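Local structure of branched-chain alpha-ketoacid decarboxylase (Lactococcus lactis, 2VBF) at residues Ser224-Gln229 and Lys354-Glu359; Val232-His237 and Pro258-Asn263. The protein probably decarboxylates branched-chain and aromatic alpha-keto acids to aldehydes, using thiamine diphosphate and a magnesium ion as cofactors. All blocks are in the same frame, centred on the assembly; numbering follows the deposited sequence. Where two conformers were deposited one is given.

Interaction 1 (Ser224-Gln229 and Lys354-Glu359)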
ATOM      1  N   SER A 224      43.542  20.077   3.076  1.00 24.20           N
ATOM      2  CA  SER A 224      42.506  21.038   3.430  1.00 23.06           C
ATOM      3  C   SER A 224      42.241  21.071   4.930  1.00 22.43           C
ATOM      4  O   SER A 224      42.096  22.143   5.519  1.00 21.67           O
ATOM      5  CB  SER A 224      41.215  20.729   2.674  1.00 22.18           C
ATOM      6  OG  SER A 224      41.424  20.811   1.278  1.00 23.34           O
ATOM      7  N   LEU A 225      42.183  19.896   5.549  1.00 21.59           N
ATOM      8  CA  LEU A 225      41.889  19.815   6.977  1.00 22.23           C
ATOM      9  C   LEU A 225      43.018  20.398   7.825  1.00 23.59           C
ATOM     10  O   LEU A 225      42.762  21.067   8.818  1.00 24.05           O
ATOM     11  CB  LEU A 225      41.591  18.368   7.403  1.00 21.16           C
ATOM     12  CG  LEU A 225      40.216  17.841   6.996  1.00 19.09           C
ATOM     13  CD1 LEU A 225      40.123  16.332   7.231  1.00 19.12           C
ATOM     14  CD2 LEU A 225      39.083  18.616   7.725  1.00 17.86           C
ATOM     15  N   LYS A 226      44.259  20.139   7.426  1.00 24.43           N
ATOM     16  CA  LYS A 226      45.423  20.597   8.190  1.00 25.49           C
ATOM     17  C   LYS A 226      45.671  22.090   8.027  1.00 25.83           C
ATOM     18  O   LYS A 226      46.185  22.722   8.945  1.00 27.74           O
ATOM     19  CB  LYS A 226      46.670  19.793   7.810  1.00 26.28           C
ATOM     20  CG  LYS A 226      46.623  18.360   8.311  1.00 26.63           C
ATOM     21  CD  LYS A 226      47.798  17.530   7.818  1.00 27.57           C
ATOM     22  CE  LYS A 226      47.980  16.264   8.664  1.00 27.66           C
ATOM     23  NZ  LYS A 226      48.995  15.338   8.084  1.00 27.14           N
ATOM     24  N   ASN A 227      45.286  22.648   6.879  1.00 25.21           N
ATOM     25  CA  ASN A 227      45.406  24.085   6.625  1.00 25.22           C
ATOM     26  C   ASN A 227      44.222  24.910   7.141  1.00 24.18           C
ATOM     27  O   ASN A 227      44.325  26.131   7.275  1.00 24.26           O
ATOM     28  CB  ASN A 227      45.599  24.346   5.126  1.00 26.99           C
ATOM     29  CG  ASN A 227      46.938  23.835   4.601  1.00 29.43           C
ATOM     30  OD1 ASN A 227      47.826  23.469   5.373  1.00 32.89           O
ATOM     31  ND2 ASN A 227      47.084  23.813   3.279  1.00 30.83           N
ATOM     32  N   ALA A 228      43.096  24.256   7.428  1.00 22.98           N
ATOM     33  CA  ALA A 228      41.891  24.973   7.840  1.00 22.64           C
ATOM     34  C   ALA A 228      41.998  25.485   9.274  1.00 21.37           C
ATOM     35  O   ALA A 228      42.474  24.776  10.152  1.00 21.97           O
ATOM     36  CB  ALA A 228      40.657  24.072   7.695  1.00 21.61           C
ATOM     37  N   GLN A 229      41.562  26.725   9.490  1.00 21.78           N
ATOM     38  CA  GLN A 229      41.478  27.327  10.818  0.50 21.96           C
ATOM     39  C   GLN A 229      40.125  27.016  11.466  1.00 21.25           C
ATOM     40  O   GLN A 229      39.992  27.032  12.688  1.00 20.71           O
ATOM     41  CB  GLN A 229      41.645  28.851  10.722  0.50 22.82           C
ATOM     42  CG  GLN A 229      42.911  29.324   9.997  0.50 24.68           C
ATOM     43  CD  GLN A 229      43.106  30.839  10.080  0.50 24.65           C
ATOM     44  OE1 GLN A 229      42.336  31.614   9.503  0.50 27.75           O
ATOM     45  NE2 GLN A 229      44.145  31.263  10.793  0.50 27.72           N
ATOM     46  N   LYS A 354      46.827  10.997   9.460  1.00 24.27           N
ATOM     47  CA  LYS A 354      47.433  11.261  10.744  1.00 22.88           C
ATOM     48  C   LYS A 354      47.755  12.741  10.899  1.00 21.54           C
ATOM     49  O   LYS A 354      47.936  13.466   9.918  1.00 23.84           O
ATOM     50  CB  LYS A 354      48.713  10.432  10.886  1.00 23.26           C
ATOM     51  CG  LYS A 354      48.479   8.927  10.904  1.00 24.08           C
ATOM     52  CD  LYS A 354      47.801   8.501  12.196  1.00 24.81           C
ATOM     53  CE  LYS A 354      47.345   7.071  12.166  1.00 25.51           C
ATOM     54  NZ  LYS A 354      46.684   6.719  13.439  1.00 24.51           N
ATOM     55  N   GLY A 355      47.822  13.183  12.145  1.00 21.13           N
ATOM     56  CA  GLY A 355      48.288  14.510  12.458  1.00 20.99           C
ATOM     57  C   GLY A 355      47.258  15.610  12.330  1.00 20.78           C
ATOM     58  O   GLY A 355      47.604  16.770  12.465  1.00 20.34           O
ATOM     59  N   ILE A 356      46.000  15.242  12.085  1.00 20.53           N
ATOM     60  CA  ILE A 356      44.914  16.218  12.035  1.00 21.01           C
ATOM     61  C   ILE A 356      44.361  16.414  13.437  1.00 20.74           C
ATOM     62  O   ILE A 356      43.891  15.459  14.065  1.00 20.85           O
ATOM     63  CB  ILE A 356      43.777  15.789  11.073  1.00 21.14           C
ATOM     64  CG1 ILE A 356      44.315  15.608   9.649  1.00 22.24           C
ATOM     65  CG2 ILE A 356      42.664  16.831  11.090  1.00 20.59           C
ATOM     66  CD1 ILE A 356      43.409  14.813   8.728  1.00 22.21           C
ATOM     67  N   GLU A 357      44.415  17.651  13.922  1.00 20.43           N
ATOM     68  CA  GLU A 357      43.923  17.977  15.247  1.00 21.58           C
ATOM     69  C   GLU A 357      43.371  19.402  15.283  1.00 22.65           C
ATOM     70  O   GLU A 357      44.121  20.377  15.184  1.00 21.93           O
ATOM     71  CB  GLU A 357      45.034  17.799  16.287  1.00 22.45           C
ATOM     72  CG  GLU A 357      44.547  17.910  17.721  1.00 23.49           C
ATOM     73  CD  GLU A 357      45.675  17.826  18.741  1.00 25.63           C
ATOM     74  OE1 GLU A 357      46.761  17.283  18.416  1.00 28.60           O
ATOM     75  OE2 GLU A 357      45.460  18.312  19.872  1.00 29.29           O
ATOM     76  N   TYR A 358      42.049  19.516  15.404  1.00 20.57           N
ATOM     77  CA  TYR A 358      41.399  20.812  15.565  1.00 21.96           C
ATOM     78  C   TYR A 358      41.685  21.358  16.967  1.00 22.61           C
ATOM     79  O   TYR A 358      41.461  20.664  17.956  1.00 23.08           O
ATOM     80  CB  TYR A 358      39.892  20.688  15.357  1.00 19.98           C
ATOM     81  CG  TYR A 358      39.146  21.987  15.517  1.00 18.57           C
ATOM     82  CD1 TYR A 358      39.310  23.031  14.606  1.00 19.30           C
ATOM     83  CD2 TYR A 358      38.273  22.179  16.577  1.00 18.63           C
ATOM     84  CE1 TYR A 358      38.625  24.228  14.756  1.00 18.08           C
ATOM     85  CE2 TYR A 358      37.586  23.364  16.732  1.00 19.27           C
ATOM     86  CZ  TYR A 358      37.759  24.381  15.819  1.00 19.10           C
ATOM     87  OH  TYR A 358      37.049  25.546  16.008  1.00 19.20           O
ATOM     88  N   GLU A 359      42.156  22.603  17.042  1.00 23.88           N
ATOM     89  CA  GLU A 359      42.543  23.225  18.312  1.00 25.72           C
ATOM     90  C   GLU A 359      41.668  24.425  18.703  1.00 25.42           C
ATOM     91  O   GLU A 359      41.969  25.128  19.665  1.00 26.52           O
ATOM     92  CB  GLU A 359      44.012  23.669  18.234  1.00 27.35           C
ATOM     93  CG  GLU A 359      44.990  22.527  17.990  1.00 29.31           C
ATOM     94  CD  GLU A 359      46.429  23.008  17.844  1.00 30.61           C
ATOM     95  OE1 GLU A 359      46.771  23.592  16.792  1.00 34.76           O
ATOM     96  OE2 GLU A 359      47.220  22.794  18.786  1.00 35.68           O
TER
HETATM   97  O   HOH W   1      37.942  28.384  14.838  1.00 43.79           O

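Interaction 2 (Val232-His237 and Pro258-Asn263)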
ATOM      1  N   VAL A 232      34.659  22.274   9.125  1.00 15.18           N
ATOM      2  CA  VAL A 232      33.450  21.620   9.612  1.00 15.33           C
ATOM      3  C   VAL A 232      33.162  20.409   8.723  1.00 15.36           C
ATOM      4  O   VAL A 232      33.338  20.452   7.497  1.00 13.57           O
ATOM      5  CB  VAL A 232      32.231  22.589   9.676  1.00 14.89           C
ATOM      6  CG1 VAL A 232      31.737  22.945   8.281  1.00 16.45           C
ATOM      7  CG2 VAL A 232      31.077  21.974  10.520  1.00 16.46           C
ATOM      8  N   VAL A 233      32.784  19.307   9.366  1.00 15.16           N
ATOM      9  CA  VAL A 233      32.350  18.102   8.673  1.00 14.50           C
ATOM     10  C   VAL A 233      30.828  18.071   8.720  1.00 13.72           C
ATOM     11  O   VAL A 233      30.226  18.378   9.749  1.00 13.43           O
ATOM     12  CB  VAL A 233      32.908  16.834   9.343  1.00 14.67           C
ATOM     13  CG1 VAL A 233      32.481  15.569   8.565  1.00 14.00           C
ATOM     14  CG2 VAL A 233      34.419  16.916   9.447  1.00 13.69           C
ATOM     15  N   ILE A 234      30.197  17.741   7.598  1.00 14.01           N
ATOM     16  CA  ILE A 234      28.760  17.509   7.583  1.00 14.47           C
ATOM     17  C   ILE A 234      28.542  16.057   7.137  1.00 15.40           C
ATOM     18  O   ILE A 234      28.944  15.680   6.033  1.00 16.64           O
ATOM     19  CB  ILE A 234      28.001  18.491   6.640  1.00 15.30           C
ATOM     20  CG1 ILE A 234      28.422  19.945   6.897  1.00 15.89           C
ATOM     21  CG2 ILE A 234      26.479  18.304   6.792  1.00 13.54           C
ATOM     22  CD1 ILE A 234      27.704  20.966   6.015  1.00 14.85           C
ATOM     23  N   ALA A 235      27.946  15.235   8.005  1.00 14.66           N
ATOM     24  CA  ALA A 235      27.667  13.830   7.686  1.00 15.11           C
ATOM     25  C   ALA A 235      26.180  13.663   7.359  1.00 14.70           C
ATOM     26  O   ALA A 235      25.330  14.333   7.947  1.00 14.12           O
ATOM     27  CB  ALA A 235      28.071  12.920   8.827  1.00 14.25           C
ATOM     28  N   GLY A 236      25.879  12.776   6.412  1.00 13.82           N
ATOM     29  CA  GLY A 236      24.512  12.562   5.958  1.00 14.79           C
ATOM     30  C   GLY A 236      24.110  11.104   5.864  1.00 14.21           C
ATOM     31  O   GLY A 236      24.816  10.210   6.342  1.00 13.26           O
ATOM     32  N   HIS A 237      22.963  10.884   5.219  1.00 13.22           N
ATOM     33  CA  HIS A 237      22.285   9.606   5.271  1.00 14.27           C
ATOM     34  C   HIS A 237      23.081   8.498   4.602  1.00 12.43           C
ATOM     35  O   HIS A 237      22.927   7.354   4.974  1.00 12.91           O
ATOM     36  CB  HIS A 237      20.879   9.696   4.655  1.00 13.90           C
ATOM     37  CG  HIS A 237      20.881   9.877   3.170  1.00 14.09           C
ATOM     38  ND1 HIS A 237      21.222  11.069   2.572  1.00 13.96           N
ATOM     39  CD2 HIS A 237      20.600   9.014   2.163  1.00 13.55           C
ATOM     40  CE1 HIS A 237      21.136  10.940   1.263  1.00 13.98           C
ATOM     41  NE2 HIS A 237      20.762   9.701   0.986  1.00 12.98           N
ATOM     42  N   PRO A 258      35.066  19.806  14.259  1.00 14.07           N
ATOM     43  CA  PRO A 258      33.648  20.145  14.402  1.00 13.91           C
ATOM     44  C   PRO A 258      32.801  19.365  13.395  1.00 13.88           C
ATOM     45  O   PRO A 258      33.224  19.174  12.252  1.00 12.59           O
ATOM     46  CB  PRO A 258      33.607  21.655  14.100  1.00 13.70           C
ATOM     47  CG  PRO A 258      35.002  22.125  14.337  1.00 13.87           C
ATOM     48  CD  PRO A 258      35.886  20.992  13.960  1.00 14.73           C
ATOM     49  N   ILE A 259      31.643  18.889  13.843  1.00 13.54           N
ATOM     50  CA  ILE A 259      30.743  18.125  12.975  1.00 13.65           C
ATOM     51  C   ILE A 259      29.273  18.436  13.240  1.00 12.59           C
ATOM     52  O   ILE A 259      28.843  18.640  14.381  1.00 13.14           O
ATOM     53  CB  ILE A 259      30.989  16.584  13.080  1.00 14.32           C
ATOM     54  CG1 ILE A 259      30.075  15.809  12.104  1.00 16.96           C
ATOM     55  CG2 ILE A 259      30.772  16.083  14.513  1.00 12.49           C
ATOM     56  CD1 ILE A 259      30.583  14.440  11.727  1.00 15.19           C
ATOM     57  N   THR A 260      28.527  18.480  12.143  1.00 14.12           N
ATOM     58  CA  THR A 260      27.087  18.632  12.158  1.00 12.63           C
ATOM     59  C   THR A 260      26.496  17.577  11.217  1.00 13.23           C
ATOM     60  O   THR A 260      27.219  16.967  10.431  1.00 12.62           O
ATOM     61  CB  THR A 260      26.688  20.078  11.744  1.00 12.29           C
ATOM     62  OG1 THR A 260      25.275  20.256  11.874  1.00 14.59           O
ATOM     63  CG2 THR A 260      27.149  20.423  10.325  1.00 10.46           C
ATOM     64  N   THR A 261      25.199  17.321  11.357  1.00 12.90           N
ATOM     65  CA  THR A 261      24.434  16.572  10.367  1.00 12.46           C
ATOM     66  C   THR A 261      23.178  17.361  10.035  1.00 12.45           C
ATOM     67  O   THR A 261      22.753  18.245  10.790  1.00 13.08           O
ATOM     68  CB  THR A 261      24.026  15.146  10.851  1.00 12.63           C
ATOM     69  OG1 THR A 261      22.936  15.234  11.781  1.00 12.11           O
ATOM     70  CG2 THR A 261      25.203  14.424  11.509  1.00 12.52           C
ATOM     71  N   LEU A 262      22.582  17.046   8.896  1.00 13.07           N
ATOM     72  CA  LEU A 262      21.219  17.499   8.613  1.00 12.93           C
ATOM     73  C   LEU A 262      20.278  16.602   9.416  1.00 13.25           C
ATOM     74  O   LEU A 262      20.706  15.612  10.028  1.00 13.90           O
ATOM     75  CB  LEU A 262      20.907  17.380   7.116  1.00 15.35           C
ATOM     76  CG  LEU A 262      21.882  18.009   6.118  1.00 14.07           C
ATOM     77  CD1 LEU A 262      21.315  17.867   4.711  1.00 15.75           C
ATOM     78  CD2 LEU A 262      22.162  19.459   6.445  1.00 15.44           C
ATOM     79  N   ASN A 263      18.984  16.901   9.390  1.00 11.81           N
ATOM     80  CA  ASN A 263      18.013  15.968   9.961  1.00 12.81           C
ATOM     81  C   ASN A 263      17.807  14.733   9.051  1.00 12.48           C
ATOM     82  O   ASN A 263      17.251  13.727   9.493  1.00 15.13           O
ATOM     83  CB  ASN A 263      16.698  16.672  10.323  1.00 14.54           C
ATOM     84  CG  ASN A 263      15.970  17.252   9.120  1.00 14.85           C
ATOM     85  OD1 ASN A 263      16.004  16.693   8.019  1.00 15.84           O
ATOM     86  ND2 ASN A 263      15.286  18.369   9.337  1.00 16.70           N
TER
HETATM   87  O   HOH W   2      23.162  15.118   7.137  1.00 22.78           O

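Interaction 1 (Ser224-Gln229 and Lys354-Glu359)
K226, in the last turn of helix 212-227, and I356, in the irregular chain after helix 343-348, bring their backbones closest, with CA atoms 5.8 Å apart; at Q229 and Y358 the gap has widened to 8.1 Å. I356 lies across the base of the K226 side chain, its CG1 3.8 Å from K226 CG. Its CD1 reaches L225 CD1 at 3.9 Å. Beyond CG, K226 runs extended (chi2 174°, chi3 162°) past G355, which carries NZ to K354 O at 2.8 Å, nearly along the C=O axis. The same NZ forms a salt bridge with E222 one turn back in the helix. Cutting I356 back to an alanine removes CG1, CG2 and CD1 and would probably open a gap beside L225 CD1 and leave the K226 methylenes without cover from this loop. Farther along, Q229 O approaches the edge of the Y358 ring, 3.7 Å from CE1, and one water donates to both Q229 O and Y358 OH; the hydroxyl also hydrogen-bonds Q361 O. L225 continues inward onto F251 and F298. In this alpha/beta fold, the loop between helices 343-348 and 379-389 packs on the last turn of helix 212-227, which leads into strand 231-235 of the mixed sheet.

Interaction 2 (Val232-His237 and Pro258-Asn263)
V233 and I259 meet on one face of two neighbouring parallel strands, with V233 CG1 3.9 Å from I259 CD1. I259 CG1 stands anti to the backbone N (chi1 -177°), and from there I259 CD1 also reaches A235 CB, at 4.1 Å. On the other face I234 and T260 run alongside each other, I234 CG1 against T260 CG2 at 3.7 Å. T260 thus offers its methyl to this neighbour, while its hydroxyl bonds G278 O on the next strand. Between the faces runs the backbone ladder: V233 N to P258 O, T260 N to V233 O at 2.9 Å, and A235 N to T260 O at 3.1 Å. The first two are nearly straight, both 167° at the hydrogen, and V233 O also receives a CA-H...O contact from I259. At the C-terminal end the strands part and a water accepts from L262 N; its very short approach to A235 O leaves that side of the bridge doubtful. T261 OG1 reaches forward to donate to L262 O, 2.9 Å away. Every residue that touches here is buried, so the backbone groups joined by the ladder are satisfied within the sheet, while aliphatic groups pack on both faces of this parallel pair in the central domain.

In the fold
From the N terminus, helix 212-227 comes first and runs almost directly into strand 231-235, so the two interactions begin on consecutive elements. The chain then passes through helices 237-241 and 245-255 and returns as strand 259-261, closing the short loop of interaction 2, a beta-alpha-beta crossover within the mixed sheet. It goes on through the rest of that sheet and helix 343-348 before residues 354-359 close interaction 1, whose long loop encloses the short one. The centres lie about 17 Å apart, yet the two meet directly: Y358 CE2 packs on P258 CG at 3.7 Å. Interaction 2 joins adjacent strands inside the sheet; interaction 1 ties the loop after helix 343-348 to the end of helix 212-227.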